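Long-range contacts in PA4485 (Pseudomonas aeruginosa, PDB 4AVR), which probably acts as a lytic transglycosylase of the RlpA family, with a strong preference for naked glycan strands that lack stem peptides: residues A[3-9]-A[66-72]; A[30-36]-A[56-62]. One frame throughout, in Å; residues are numbered along the deposited sequence. Where two conformers were deposited one is given.

Contact 1. Residues A[3-9]-A[66-72]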
ATOM      1  N   THR A   3       3.839 -13.826  16.156  1.00  9.67           N
ATOM      2  CA  THR A   3       3.120 -12.567  16.288  1.00  9.28           C
ATOM      3  C   THR A   3       3.978 -11.438  15.773  1.00  8.85           C
ATOM      4  O   THR A   3       5.192 -11.425  15.981  1.00  9.72           O
ATOM      5  CB  THR A   3       2.807 -12.287  17.790  1.00 10.64           C
ATOM      6  OG1 THR A   3       2.061 -13.359  18.369  1.00 12.19           O
ATOM      7  CG2 THR A   3       2.089 -10.989  18.019  1.00 10.95           C
ATOM      8  N   GLY A   4       3.342 -10.455  15.139  1.00  8.96           N
ATOM      9  CA  GLY A   4       4.016  -9.230  14.765  1.00  9.00           C
ATOM     10  C   GLY A   4       3.030  -8.308  14.083  1.00  9.03           C
ATOM     11  O   GLY A   4       1.827  -8.592  14.044  1.00 10.19           O
ATOM     12  N   GLU A   5       3.533  -7.210  13.534  1.00  9.28           N
ATOM     13  CA  GLU A   5       2.692  -6.283  12.795  1.00  9.65           C
ATOM     14  C   GLU A   5       2.438  -6.805  11.389  1.00  9.28           C
ATOM     15  O   GLU A   5       3.361  -7.303  10.732  1.00  9.87           O
ATOM     16  CB  GLU A   5       3.343  -4.895  12.741  1.00 11.34           C
ATOM     17  CG  GLU A   5       2.571  -3.827  11.979  1.00 14.38           C
ATOM     18  CD  GLU A   5       3.365  -2.531  11.840  1.00 16.47           C
ATOM     19  OE1 GLU A   5       4.305  -2.467  11.020  1.00 20.88           O
ATOM     20  OE2 GLU A   5       3.034  -1.569  12.552  1.00 20.70           O
ATOM     21  N   ALA A   6       1.210  -6.661  10.915  1.00  8.84           N
ATOM     22  CA  ALA A   6       0.853  -6.872   9.503  1.00  8.61           C
ATOM     23  C   ALA A   6       0.643  -5.523   8.842  1.00  8.53           C
ATOM     24  O   ALA A   6       0.128  -4.585   9.448  1.00  9.89           O
ATOM     25  CB  ALA A   6      -0.422  -7.692   9.353  1.00  9.50           C
ATOM     26  N   SER A   7       1.002  -5.466   7.563  1.00  8.52           N
ATOM     27  CA  SER A   7       0.710  -4.337   6.686  1.00  8.59           C
ATOM     28  C   SER A   7       0.010  -4.860   5.443  1.00  8.20           C
ATOM     29  O   SER A   7      -0.134  -6.066   5.281  1.00  8.49           O
ATOM     30  CB  SER A   7       2.009  -3.653   6.260  1.00 10.19           C
ATOM     31  OG  SER A   7       2.645  -4.415   5.248  1.00 12.69           O
ATOM     32  N   TYR A   8      -0.371  -3.948   4.542  1.00  8.38           N
ATOM     33  CA  TYR A   8      -0.853  -4.366   3.231  1.00  8.17           C
ATOM     34  C   TYR A   8      -0.197  -3.575   2.119  1.00  7.75           C
ATOM     35  O   TYR A   8       0.232  -2.429   2.286  1.00  7.95           O
ATOM     36  CB  TYR A   8      -2.377  -4.367   3.124  1.00  8.78           C
ATOM     37  CG  TYR A   8      -3.110  -3.046   3.147  1.00  9.30           C
ATOM     38  CD1 TYR A   8      -3.385  -2.356   1.978  1.00 10.60           C
ATOM     39  CD2 TYR A   8      -3.618  -2.543   4.339  1.00 10.44           C
ATOM     40  CE1 TYR A   8      -4.146  -1.184   1.996  1.00 12.41           C
ATOM     41  CE2 TYR A   8      -4.384  -1.400   4.388  1.00 12.47           C
ATOM     42  CZ  TYR A   8      -4.633  -0.721   3.216  1.00 12.79           C
ATOM     43  OH  TYR A   8      -5.411   0.421   3.239  1.00 15.41           O
ATOM     44  N   TYR A   9      -0.083  -4.231   0.973  1.00  7.75           N
ATOM     45  CA  TYR A   9       0.530  -3.635  -0.209  1.00  8.13           C
ATOM     46  C   TYR A   9      -0.304  -2.479  -0.765  1.00  8.11           C
ATOM     47  O   TYR A   9      -1.521  -2.550  -0.847  1.00  9.19           O
ATOM     48  CB  TYR A   9       0.606  -4.649  -1.334  1.00  8.13           C
ATOM     49  CG  TYR A   9       1.622  -5.770  -1.248  1.00  8.11           C
ATOM     50  CD1 TYR A   9       1.459  -6.820  -0.361  1.00  9.52           C
ATOM     51  CD2 TYR A   9       2.705  -5.825  -2.119  1.00  9.69           C
ATOM     52  CE1 TYR A   9       2.342  -7.881  -0.337  1.00 11.05           C
ATOM     53  CE2 TYR A   9       3.583  -6.893  -2.108  1.00 10.72           C
ATOM     54  CZ  TYR A   9       3.398  -7.919  -1.211  1.00 10.19           C
ATOM     55  OH  TYR A   9       4.250  -9.000  -1.191  1.00 12.94           O
ATOM     56  N   GLY A  66       9.898  -5.814  13.470  1.00 19.69           N
ATOM     57  CA  GLY A  66       8.594  -5.786  14.099  1.00 17.74           C
ATOM     58  C   GLY A  66       7.434  -6.089  13.174  1.00 13.51           C
ATOM     59  O   GLY A  66       6.332  -6.352  13.652  1.00 14.15           O
ATOM     60  N   ARG A  67       7.678  -6.034  11.863  1.00 12.93           N
ATOM     61  CA  ARG A  67       6.660  -6.350  10.859  0.50 11.83           C
ATOM     62  C   ARG A  67       6.886  -7.795  10.420  1.00 11.71           C
ATOM     63  O   ARG A  67       7.975  -8.144   9.978  1.00 15.29           O
ATOM     64  CB  ARG A  67       6.728  -5.351   9.682  0.50 14.96           C
ATOM     65  CG  ARG A  67       5.533  -5.411   8.710  0.50 16.37           C
ATOM     66  CD  ARG A  67       5.450  -4.190   7.803  0.50 18.37           C
ATOM     67  NE  ARG A  67       5.409  -2.945   8.563  0.50 15.97           N
ATOM     68  CZ  ARG A  67       5.944  -1.789   8.166  0.50 17.74           C
ATOM     69  NH1 ARG A  67       6.597  -1.694   7.006  0.50 17.94           N
ATOM     70  NH2 ARG A  67       5.871  -0.734   8.978  0.50 17.88           N
ATOM     71  N   ILE A  68       5.851  -8.636  10.545  1.00  9.43           N
ATOM     72  CA  ILE A  68       5.966 -10.065  10.282  1.00  9.62           C
ATOM     73  C   ILE A  68       5.396 -10.491   8.933  1.00  9.08           C
ATOM     74  O   ILE A  68       5.854 -11.483   8.377  1.00  9.94           O
ATOM     75  CB  ILE A  68       5.317 -10.872  11.444  1.00 10.54           C
ATOM     76  CG1 ILE A  68       5.758 -12.338  11.415  1.00 11.77           C
ATOM     77  CG2 ILE A  68       3.802 -10.748  11.480  1.00 11.04           C
ATOM     78  CD1 ILE A  68       5.369 -13.094  12.671  1.00 13.75           C
ATOM     79  N   ILE A  69       4.405  -9.775   8.412  1.00  8.69           N
ATOM     80  CA  ILE A  69       3.749 -10.199   7.176  1.00  8.84           C
ATOM     81  C   ILE A  69       3.155  -8.989   6.484  1.00  8.66           C
ATOM     82  O   ILE A  69       2.697  -8.067   7.141  1.00 10.12           O
ATOM     83  CB  ILE A  69       2.687 -11.286   7.484  1.00  9.41           C
ATOM     84  CG1 ILE A  69       2.244 -12.054   6.238  1.00 10.56           C
ATOM     85  CG2 ILE A  69       1.506 -10.729   8.276  1.00 10.65           C
ATOM     86  CD1 ILE A  69       1.534 -13.355   6.555  1.00 12.52           C
ATOM     87  N   ASP A  70       3.196  -8.988   5.151  1.00  8.18           N
ATOM     88  CA  ASP A  70       2.523  -7.983   4.336  1.00  8.23           C
ATOM     89  C   ASP A  70       1.503  -8.702   3.474  1.00  8.00           C
ATOM     90  O   ASP A  70       1.868  -9.638   2.776  1.00  9.77           O
ATOM     91  CB  ASP A  70       3.517  -7.256   3.417  1.00  9.37           C
ATOM     92  CG  ASP A  70       4.680  -6.600   4.170  1.00 11.33           C
ATOM     93  OD1 ASP A  70       4.528  -6.195   5.345  1.00 12.77           O
ATOM     94  OD2 ASP A  70       5.766  -6.493   3.571  1.00 13.77           O
ATOM     95  N   VAL A  71       0.238  -8.277   3.514  1.00  7.75           N
ATOM     96  CA  VAL A  71      -0.833  -9.012   2.839  1.00  7.63           C
ATOM     97  C   VAL A  71      -1.412  -8.210   1.670  1.00  7.41           C
ATOM     98  O   VAL A  71      -1.262  -6.994   1.583  1.00  7.83           O
ATOM     99  CB  VAL A  71      -1.954  -9.419   3.836  1.00  8.45           C
ATOM    100  CG1 VAL A  71      -1.370 -10.205   5.004  1.00  9.69           C
ATOM    101  CG2 VAL A  71      -2.736  -8.206   4.320  1.00  9.16           C
ATOM    102  N   SER A  72      -2.095  -8.917   0.779  1.00  7.64           N
ATOM    103  CA  SER A  72      -2.779  -8.273  -0.332  1.00  8.24           C
ATOM    104  C   SER A  72      -3.933  -7.396   0.146  1.00  8.26           C
ATOM    105  O   SER A  72      -4.429  -7.534   1.264  1.00  8.55           O
ATOM    106  CB  SER A  72      -3.334  -9.316  -1.275  1.00  8.63           C
ATOM    107  OG  SER A  72      -4.378 -10.030  -0.618  1.00 10.08           O
TER
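Glu-5 and Arg-67 open a parallel pairing of strands 3-8 and 67-71, whose axes approach to 4.3 Å at 39°. Glu-5 N donates to Gly-66 O, and Glu-5 O takes the amide of Ile-68. The register then slips by one residue between Glu-5 and Ala-6, a beta bulge. Beyond it Ser-7 N bonds Ile-69 O, Val-71 N bonds Ser-7 O and Tyr-9 N bonds Val-71 O. This pairing belongs to the double-psi beta-barrel fold of the RlpA family, and strand 67-71 also pairs with strand 30-32. On the face bearing Glu-5, Ser-7 and Asp-70, the side chains are polar. In one of its two conformers Arg-67 grips Glu-5 side-on, with NE 2.7 Å and NH2 3.1 Å from the same atom, Glu-5 OE1. The carboxylate and guanidinium planes are only 20° apart. In that conformer a bend at chi3 of Arg-67 (-55°) turns its NE toward the glutamate. Ser-7 OG donates a hydrogen bond to Asp-70 OD1 at 2.6 Å, from above the carboxylate plane. Asp-70 OD2 forms a salt bridge with Arg-12 of the second subunit. On the opposite face the contacts across the strands are apolar: Ala-6 CB rests 3.8 Å from Ile-69 CG2, and Tyr-8 CB lies 4.0 Å from Val-71 CG2. At the far end the Tyr-9 ring turns its edge to Val-71 O, with CD1 3.3 Å from that oxygen, while its hydroxyl bonds Asp-59.

Contact 2. Residues A[30-36]-A[56-62]; sequences TAAHRTL and RINDRGP
Ala-31 and Ile-57 lie side by side in parallel strands of the double-psi beta-barrel, the fold of the RlpA family. Ala-31 N donates to Arg-56 O, and Ala-31 O accepts from Asn-58 N at 2.9 Å. The well-packed part is the buried apolar side. Ile-57 sends CD1 to Ala-31 CB at 4.0 Å and to His-33 CB at 3.9 Å, while its CG1 meets Leu-36 CB. With chi1 and chi2 both near -55°, the Ile-57 chain folds back so that CD1 reaches both neighbours. On the face bearing Thr-30, the methyl CG2 lies over one face of the Arg-56 guanidinium, 3.4 Å from NH2. Glu-22 holds both the Arg-56 guanidinium and the Asn-58 amide. A water joins Thr-30 OG1 to Asn-58 ND2.

The loop side is more exposed and mostly polar. The Arg-34 side chain reaches over Pro-62, whose O sits above one guanidinium face. That contact is not a hydrogen bond; the NH1 of Arg-34 bonds Arg-67 O instead. His-33 ND1 accepts the amides of both Thr-35 and Leu-36, which holds the turn, and Leu-36 CD1 covers one face of the imidazole ring. The carbonyls of His-33 and Leu-36 lie at the edge of the Arg-60 guanidinium, near its plane. Arg-60 NH1 reaches His-33 O at 2.9 Å, and NH1 and NH2 together hold Leu-36 O, at 2.8 and 3.0 Å.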
ATOM      1  N   THR A  30      -2.712 -13.361  -1.050  1.00 10.21           N
ATOM      2  CA  THR A  30      -1.280 -13.608  -1.010  1.00  9.75           C
ATOM      3  C   THR A  30      -0.624 -12.726   0.037  1.00  8.94           C
ATOM      4  O   THR A  30      -1.204 -11.734   0.516  1.00  9.35           O
ATOM      5  CB  THR A  30      -0.622 -13.385  -2.389  1.00 10.25           C
ATOM      6  OG1 THR A  30      -0.961 -12.083  -2.879  1.00 11.02           O
ATOM      7  CG2 THR A  30      -1.109 -14.423  -3.386  1.00 11.58           C
ATOM      8  N   ALA A  31       0.611 -13.089   0.384  1.00  9.25           N
ATOM      9  CA  ALA A  31       1.368 -12.362   1.377  1.00  8.83           C
ATOM     10  C   ALA A  31       2.869 -12.566   1.229  1.00  8.48           C
ATOM     11  O   ALA A  31       3.345 -13.521   0.619  1.00  9.43           O
ATOM     12  CB  ALA A  31       0.926 -12.760   2.785  1.00 10.05           C
ATOM     13  N   ALA A  32       3.601 -11.640   1.836  1.00  8.63           N
ATOM     14  CA  ALA A  32       5.049 -11.677   1.971  1.00  8.86           C
ATOM     15  C   ALA A  32       5.452 -12.114   3.361  1.00  8.73           C
ATOM     16  O   ALA A  32       4.876 -11.652   4.344  1.00  9.43           O
ATOM     17  CB  ALA A  32       5.639 -10.301   1.707  1.00  9.66           C
ATOM     18  N   HIS A  33       6.480 -12.957   3.437  1.00  9.36           N
ATOM     19  CA  HIS A  33       7.062 -13.405   4.693  1.00  9.84           C
ATOM     20  C   HIS A  33       8.538 -13.609   4.457  1.00 10.68           C
ATOM     21  O   HIS A  33       8.950 -13.933   3.344  1.00 11.28           O
ATOM     22  CB  HIS A  33       6.385 -14.698   5.138  1.00 10.61           C
ATOM     23  CG  HIS A  33       6.793 -15.166   6.513  1.00 11.26           C
ATOM     24  ND1 HIS A  33       7.843 -16.001   6.726  1.00 12.49           N
ATOM     25  CD2 HIS A  33       6.252 -14.878   7.749  1.00 12.53           C
ATOM     26  CE1 HIS A  33       7.944 -16.235   8.041  1.00 13.59           C
ATOM     27  NE2 HIS A  33       6.980 -15.551   8.670  1.00 13.20           N
ATOM     28  N   ARG A  34       9.362 -13.429   5.479  1.00 11.41           N
ATOM     29  CA  ARG A  34      10.816 -13.477   5.261  1.00 12.53           C
ATOM     30  C   ARG A  34      11.362 -14.849   4.917  1.00 12.96           C
ATOM     31  O   ARG A  34      12.363 -14.949   4.218  1.00 14.61           O
ATOM     32  CB  ARG A  34      11.557 -12.955   6.478  1.00 14.49           C
ATOM     33  CG  ARG A  34      11.494 -11.449   6.634  1.00 16.31           C
ATOM     34  CD  ARG A  34      12.120 -11.061   7.947  1.00 16.43           C
ATOM     35  NE  ARG A  34      11.983  -9.640   8.241  1.00 17.85           N
ATOM     36  CZ  ARG A  34      10.887  -9.071   8.731  1.00 16.14           C
ATOM     37  NH1 ARG A  34       9.812  -9.820   8.981  1.00 17.31           N
ATOM     38  NH2 ARG A  34      10.864  -7.765   8.976  1.00 17.38           N
ATOM     39  N   THR A  35      10.738 -15.899   5.437  1.00 12.60           N
ATOM     40  CA  THR A  35      11.350 -17.236   5.359  1.00 14.31           C
ATOM     41  C   THR A  35      10.446 -18.386   4.923  1.00 14.66           C
ATOM     42  O   THR A  35      10.970 -19.402   4.457  1.00 16.15           O
ATOM     43  CB  THR A  35      11.993 -17.634   6.706  1.00 17.57           C
ATOM     44  OG1 THR A  35      10.988 -17.651   7.732  1.00 19.26           O
ATOM     45  CG2 THR A  35      13.120 -16.683   7.076  1.00 18.79           C
ATOM     46  N   LEU A  36       9.130 -18.277   5.064  1.00 13.39           N
ATOM     47  CA  LEU A  36       8.276 -19.413   4.710  1.00 13.70           C
ATOM     48  C   LEU A  36       8.408 -19.735   3.219  1.00 13.48           C
ATOM     49  O   LEU A  36       8.549 -18.832   2.387  1.00 13.63           O
ATOM     50  CB  LEU A  36       6.808 -19.135   5.051  1.00 13.55           C
ATOM     51  CG  LEU A  36       6.464 -19.335   6.516  1.00 14.99           C
ATOM     52  CD1 LEU A  36       5.132 -18.654   6.838  1.00 15.83           C
ATOM     53  CD2 LEU A  36       6.441 -20.811   6.900  1.00 17.77           C
ATOM     54  N   ARG A  56      -1.550 -17.181   1.064  1.00 10.27           N
ATOM     55  CA  ARG A  56      -0.499 -17.993   0.459  1.00 10.75           C
ATOM     56  C   ARG A  56       0.738 -17.114   0.285  1.00 10.10           C
ATOM     57  O   ARG A  56       0.645 -16.008  -0.258  1.00 10.51           O
ATOM     58  CB  ARG A  56      -1.034 -18.451  -0.914  1.00 13.37           C
ATOM     59  CG  ARG A  56      -0.098 -19.219  -1.807  1.00 13.12           C
ATOM     60  CD  ARG A  56      -0.841 -19.664  -3.063  1.00 14.72           C
ATOM     61  NE  ARG A  56      -1.365 -18.570  -3.905  1.00 14.95           N
ATOM     62  CZ  ARG A  56      -0.660 -17.949  -4.846  1.00 14.91           C
ATOM     63  NH1 ARG A  56       0.605 -18.283  -5.084  1.00 16.66           N
ATOM     64  NH2 ARG A  56      -1.222 -16.999  -5.573  1.00 15.48           N
ATOM     65  N   ILE A  57       1.909 -17.588   0.715  1.00  9.93           N
ATOM     66  CA  ILE A  57       3.140 -16.807   0.635  1.00  9.94           C
ATOM     67  C   ILE A  57       3.662 -16.795  -0.811  1.00  9.74           C
ATOM     68  O   ILE A  57       3.873 -17.852  -1.412  1.00 11.19           O
ATOM     69  CB  ILE A  57       4.234 -17.351   1.588  1.00 10.74           C
ATOM     70  CG1 ILE A  57       3.703 -17.381   3.038  1.00 10.95           C
ATOM     71  CG2 ILE A  57       5.524 -16.549   1.446  1.00 11.60           C
ATOM     72  CD1 ILE A  57       3.147 -16.055   3.547  1.00 11.55           C
ATOM     73  N   ASN A  58       3.876 -15.607  -1.352  1.00  9.39           N
ATOM     74  CA  ASN A  58       4.442 -15.475  -2.700  1.00  9.89           C
ATOM     75  C   ASN A  58       5.475 -14.362  -2.822  1.00  9.57           C
ATOM     76  O   ASN A  58       5.833 -14.000  -3.931  1.00 10.28           O
ATOM     77  CB  ASN A  58       3.340 -15.340  -3.772  1.00 10.30           C
ATOM     78  CG  ASN A  58       2.752 -13.956  -3.820  1.00 10.38           C
ATOM     79  OD1 ASN A  58       2.966 -13.156  -2.913  1.00 10.44           O
ATOM     80  ND2 ASN A  58       2.013 -13.655  -4.895  1.00 11.07           N
ATOM     81  N   ASP A  59       5.974 -13.832  -1.708  1.00  9.40           N
ATOM     82  CA  ASP A  59       6.898 -12.709  -1.779  1.00  9.69           C
ATOM     83  C   ASP A  59       7.762 -12.655  -0.529  1.00  9.72           C
ATOM     84  O   ASP A  59       7.459 -13.304   0.476  1.00 10.11           O
ATOM     85  CB  ASP A  59       6.120 -11.393  -1.957  1.00  9.71           C
ATOM     86  CG  ASP A  59       6.921 -10.281  -2.633  1.00 10.61           C
ATOM     87  OD1 ASP A  59       8.086 -10.482  -3.033  1.00 11.11           O
ATOM     88  OD2 ASP A  59       6.349  -9.177  -2.777  1.00 12.39           O
ATOM     89  N   ARG A  60       8.831 -11.872  -0.629  1.00 10.67           N
ATOM     90  CA  ARG A  60       9.728 -11.574   0.466  1.00 11.53           C
ATOM     91  C   ARG A  60       9.499 -10.150   0.947  1.00 12.07           C
ATOM     92  O   ARG A  60       8.570  -9.471   0.523  1.00 13.85           O
ATOM     93  CB  ARG A  60      11.187 -11.851   0.040  1.00 12.12           C
ATOM     94  CG  ARG A  60      11.439 -13.308  -0.328  1.00 13.56           C
ATOM     95  CD  ARG A  60      11.230 -14.224   0.861  1.00 14.67           C
ATOM     96  NE  ARG A  60      11.350 -15.630   0.497  1.00 14.61           N
ATOM     97  CZ  ARG A  60      10.619 -16.610   1.036  1.00 12.96           C
ATOM     98  NH1 ARG A  60       9.713 -16.345   1.973  1.00 12.75           N
ATOM     99  NH2 ARG A  60      10.765 -17.870   0.631  1.00 15.96           N
ATOM    100  N   GLY A  61      10.345  -9.727   1.876  1.00 14.05           N
ATOM    101  CA  GLY A  61       9.931  -8.779   2.903  1.00 15.38           C
ATOM    102  C   GLY A  61       9.109  -9.532   3.948  1.00 14.33           C
ATOM    103  O   GLY A  61       8.910 -10.730   3.845  1.00 15.20           O
ATOM    104  N   PRO A  62       8.579  -8.824   4.959  1.00 13.44           N
ATOM    105  CA  PRO A  62       8.642  -7.384   5.154  1.00 14.05           C
ATOM    106  C   PRO A  62      10.015  -6.786   5.403  1.00 14.65           C
ATOM    107  O   PRO A  62      11.002  -7.496   5.658  1.00 16.61           O
ATOM    108  CB  PRO A  62       7.787  -7.157   6.400  1.00 15.02           C
ATOM    109  CG  PRO A  62       6.889  -8.329   6.470  1.00 14.93           C
ATOM    110  CD  PRO A  62       7.618  -9.462   5.877  1.00 14.17           C
TER
HETATM  111  O   HOH W   1      -0.240 -11.538  -5.643  1.00 11.23           O

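In the fold
Both contacts are parallel strand pairs of one sheet, joined where strand 67-71 of contact 1 runs beside strand 30-32 of contact 2. Contact 2 is nested within the chain loop that contact 1 closes. Contact 1 is the more buried and keeps its pairing from Glu-5 to Tyr-8, past one bulge. Contact 2 pairs over a shorter run, then opens into partly exposed loops held by arginine-to-carbonyl bonds rather than a salt bridge. Polar side-chain bonds tie the two together, and Ile-69 and Asp-70 pack on Ala-32 and Ala-31. Arg-12 of the second subunit reaches both contacts; in contact 2 it makes a hydrogen bond to Arg-60 O.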